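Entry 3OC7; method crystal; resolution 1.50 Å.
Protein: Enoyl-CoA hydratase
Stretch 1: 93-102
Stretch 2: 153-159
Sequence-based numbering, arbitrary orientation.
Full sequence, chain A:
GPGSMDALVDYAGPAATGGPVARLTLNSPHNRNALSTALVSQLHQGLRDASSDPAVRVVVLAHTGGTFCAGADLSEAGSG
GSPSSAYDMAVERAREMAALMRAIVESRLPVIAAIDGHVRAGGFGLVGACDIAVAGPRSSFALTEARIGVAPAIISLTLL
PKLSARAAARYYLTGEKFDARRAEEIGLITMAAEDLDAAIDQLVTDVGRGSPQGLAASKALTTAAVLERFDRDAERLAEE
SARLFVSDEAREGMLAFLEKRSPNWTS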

# COMPACT_ATOMS: atom_id res chain seq x y z
N ARG A 93 -11.95 -25.19 13.30
CA ARG A 93 -12.25 -23.81 13.75
C ARG A 93 -11.63 -22.76 12.80
O ARG A 93 -12.26 -21.73 12.46
CB ARG A 93 -11.77 -23.56 15.20
CG ARG A 93 -12.62 -24.17 16.32
CD ARG A 93 -12.33 -23.47 17.67
NE ARG A 93 -10.92 -23.57 18.09
CZ ARG A 93 -10.40 -24.62 18.73
NH1 ARG A 93 -11.16 -25.67 19.02
NH2 ARG A 93 -9.12 -24.62 19.07
N ALA A 94 -10.38 -23.00 12.39
CA ALA A 94 -9.69 -22.11 11.44
C ALA A 94 -10.34 -22.08 10.05
O ALA A 94 -10.56 -20.98 9.50
CB ALA A 94 -8.21 -22.47 11.34
N ARG A 95 -10.67 -23.26 9.50
CA ARG A 95 -11.39 -23.34 8.21
C ARG A 95 -12.77 -22.63 8.26
O ARG A 95 -13.16 -21.95 7.30
CB ARG A 95 -11.55 -24.81 7.71
CG ARG A 95 -10.24 -25.53 7.35
CD ARG A 95 -10.53 -26.89 6.68
NE ARG A 95 -9.32 -27.72 6.53
CZ ARG A 95 -9.14 -28.92 7.09
NH1 ARG A 95 -10.08 -29.46 7.85
NH2 ARG A 95 -8.00 -29.59 6.88
N GLU A 96 -13.49 -22.78 9.36
CA GLU A 96 -14.77 -22.10 9.57
C GLU A 96 -14.65 -20.56 9.62
O GLU A 96 -15.53 -19.84 9.08
CB GLU A 96 -15.49 -22.71 10.79
CG GLU A 96 -16.06 -24.12 10.46
CD GLU A 96 -16.47 -24.95 11.67
OE1 GLU A 96 -16.34 -24.46 12.81
OE2 GLU A 96 -16.91 -26.11 11.47
N MET A 97 -13.58 -20.05 10.23
CA MET A 97 -13.28 -18.61 10.19
C MET A 97 -13.01 -18.11 8.76
O MET A 97 -13.57 -17.08 8.35
CB MET A 97 -12.12 -18.26 11.14
CG MET A 97 -11.89 -16.74 11.31
SD MET A 97 -13.39 -15.91 11.93
CE MET A 97 -13.04 -14.19 11.59
N ALA A 98 -12.18 -18.83 8.00
CA ALA A 98 -11.93 -18.49 6.58
C ALA A 98 -13.21 -18.48 5.73
O ALA A 98 -13.41 -17.55 4.92
CB ALA A 98 -10.88 -19.44 5.98
N ALA A 99 -14.09 -19.46 5.93
CA ALA A 99 -15.34 -19.52 5.16
C ALA A 99 -16.32 -18.37 5.45
O ALA A 99 -17.02 -17.90 4.53
CB ALA A 99 -16.02 -20.89 5.36
N LEU A 100 -16.35 -17.92 6.70
CA LEU A 100 -17.17 -16.76 7.09
C LEU A 100 -16.64 -15.47 6.46
O LEU A 100 -17.42 -14.68 5.90
CB LEU A 100 -17.32 -16.65 8.62
CG LEU A 100 -18.09 -15.42 9.15
CD1 LEU A 100 -19.54 -15.40 8.63
CD2 LEU A 100 -18.02 -15.43 10.69
N MET A 101 -15.33 -15.25 6.57
CA MET A 101 -14.71 -14.09 5.90
C MET A 101 -14.96 -14.10 4.39
O MET A 101 -15.31 -13.06 3.79
CB MET A 101 -13.20 -14.02 6.20
CG MET A 101 -12.84 -13.75 7.70
SD MET A 101 -11.06 -13.43 7.94
CE MET A 101 -10.35 -14.97 7.28
N ARG A 102 -14.80 -15.26 3.77
CA ARG A 102 -15.02 -15.41 2.32
C ARG A 102 -16.48 -15.11 1.87
O ARG A 102 -16.69 -14.51 0.80
CB ARG A 102 -14.54 -16.80 1.81
CG ARG A 102 -14.46 -16.90 0.28
CD ARG A 102 -13.71 -18.13 -0.27
NE ARG A 102 -13.51 -17.98 -1.73
CZ ARG A 102 -12.49 -18.46 -2.43
NH1 ARG A 102 -11.52 -19.17 -1.85
NH2 ARG A 102 -12.45 -18.23 -3.74
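Stretch 2, residues 153-159: AIISLTL

A helix whose contacting face alternates small residues with flexible ones can receive a distant segment of its own chain without a single hydrogen bond between the two. Residues 93-102 and 153-159 of this enoyl-CoA hydratase give a compact example. The first stretch is helical throughout, with the regular ladder running from M97 N to R93 O (3.1 Å) through R102 N to A98 O (2.9 Å). The second begins with a type I turn from A153 to S156, in which S156 N lies 3.2 Å from A153 O, and passes into helix toward its C-terminal end. The two segments run in broadly the same direction: A94 has its CA 6.6 Å from the CA of I154, and further along the CA atoms of M101 and T158 are 8.0 Å apart, so the backbones diverge somewhat.

The walk along the helix starts with R93, which does not reach the second stretch. A94 makes the first contact. Its CB points sideways, yet it comes within 3.7 Å of I154 CG1, and the short side chain goes with the nearest approach of the two backbones. R95 points away and E96 is out of reach, as expected for a helix with only one side turned to its partner.

One turn on from A94, M97 points toward the second stretch and packs its CG 3.8 Å from I154 CG2. A98 follows with its CB 4.4 Å from I154 CD1 and 4.2 Å from L157 CD1, so that this one alanine touches both residues. I154, with chi1 and chi2 both in the m range, thus packs against A94, M97 and A98 together.

A99 and L100 again lie out of reach, and the contact resumes at M101. This residue points toward the second stretch and has the largest covered area in the first stretch, 82 Å², equal to that of I154 in the second. Its m, t, m rotamer brings CE to 3.8 Å from I154 CG2 and 4.0 Å from L157 CD1. The same CE is 3.6 Å from I154 O, a van der Waals approach to a carbonyl that also accepts from L157 N at 3.2 Å. M101 SD lies 3.8 Å from T158 OG1, whose hydrogen bond is made elsewhere in the structure. R102 closes the stretch without contact.

The general lesson is economical: with 319 Å² buried in total, four helix residues spaced at i, i+3, i+4 and i+7 make all the contacts to the second stretch.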

# COMPACT_ATOMS: atom_id res chain seq x y z
N ALA A 153 -2.48 -16.04 12.14
CA ALA A 153 -2.41 -16.74 10.85
C ALA A 153 -3.62 -16.57 9.91
O ALA A 153 -3.51 -15.94 8.85
CB ALA A 153 -2.02 -18.24 11.06
N ILE A 154 -4.77 -17.12 10.31
CA ILE A 154 -6.00 -17.04 9.49
C ILE A 154 -6.44 -15.60 9.19
O ILE A 154 -6.87 -15.31 8.04
CB ILE A 154 -7.17 -17.84 10.12
CG1 ILE A 154 -6.93 -19.34 9.90
CG2 ILE A 154 -8.56 -17.32 9.59
CD1 ILE A 154 -7.22 -19.85 8.46
N ILE A 155 -6.34 -14.70 10.18
CA ILE A 155 -6.81 -13.32 9.96
C ILE A 155 -5.94 -12.51 8.97
O ILE A 155 -6.38 -11.47 8.45
CB ILE A 155 -7.05 -12.54 11.29
CG1 ILE A 155 -5.76 -12.33 12.07
CG2 ILE A 155 -8.13 -13.24 12.16
CD1 ILE A 155 -5.95 -11.60 13.40
N SER A 156 -4.71 -13.00 8.71
CA SER A 156 -3.81 -12.43 7.68
C SER A 156 -4.43 -12.37 6.27
O SER A 156 -4.06 -11.50 5.45
CB SER A 156 -2.45 -13.16 7.64
OG SER A 156 -1.66 -12.92 8.82
N LEU A 157 -5.39 -13.27 5.99
CA LEU A 157 -6.11 -13.31 4.70
C LEU A 157 -6.80 -11.97 4.32
O LEU A 157 -6.85 -11.61 3.13
CB LEU A 157 -7.14 -14.46 4.68
CG LEU A 157 -6.59 -15.90 4.65
CD1 LEU A 157 -7.71 -16.91 4.94
CD2 LEU A 157 -5.86 -16.19 3.34
N THR A 158 -7.33 -11.27 5.33
CA THR A 158 -7.94 -9.93 5.13
C THR A 158 -7.13 -8.74 5.69
O THR A 158 -7.32 -7.61 5.20
CB THR A 158 -9.43 -9.85 5.63
OG1 THR A 158 -9.49 -10.09 7.05
CG2 THR A 158 -10.35 -10.83 4.85
N LEU A 159 -6.25 -8.96 6.68
CA LEU A 159 -5.38 -7.88 7.20
C LEU A 159 -4.22 -7.49 6.29
O LEU A 159 -3.95 -6.28 6.08
CB LEU A 159 -4.83 -8.21 8.61
CG LEU A 159 -5.83 -8.34 9.77
CD1 LEU A 159 -5.06 -8.49 11.07
CD2 LEU A 159 -6.80 -7.16 9.83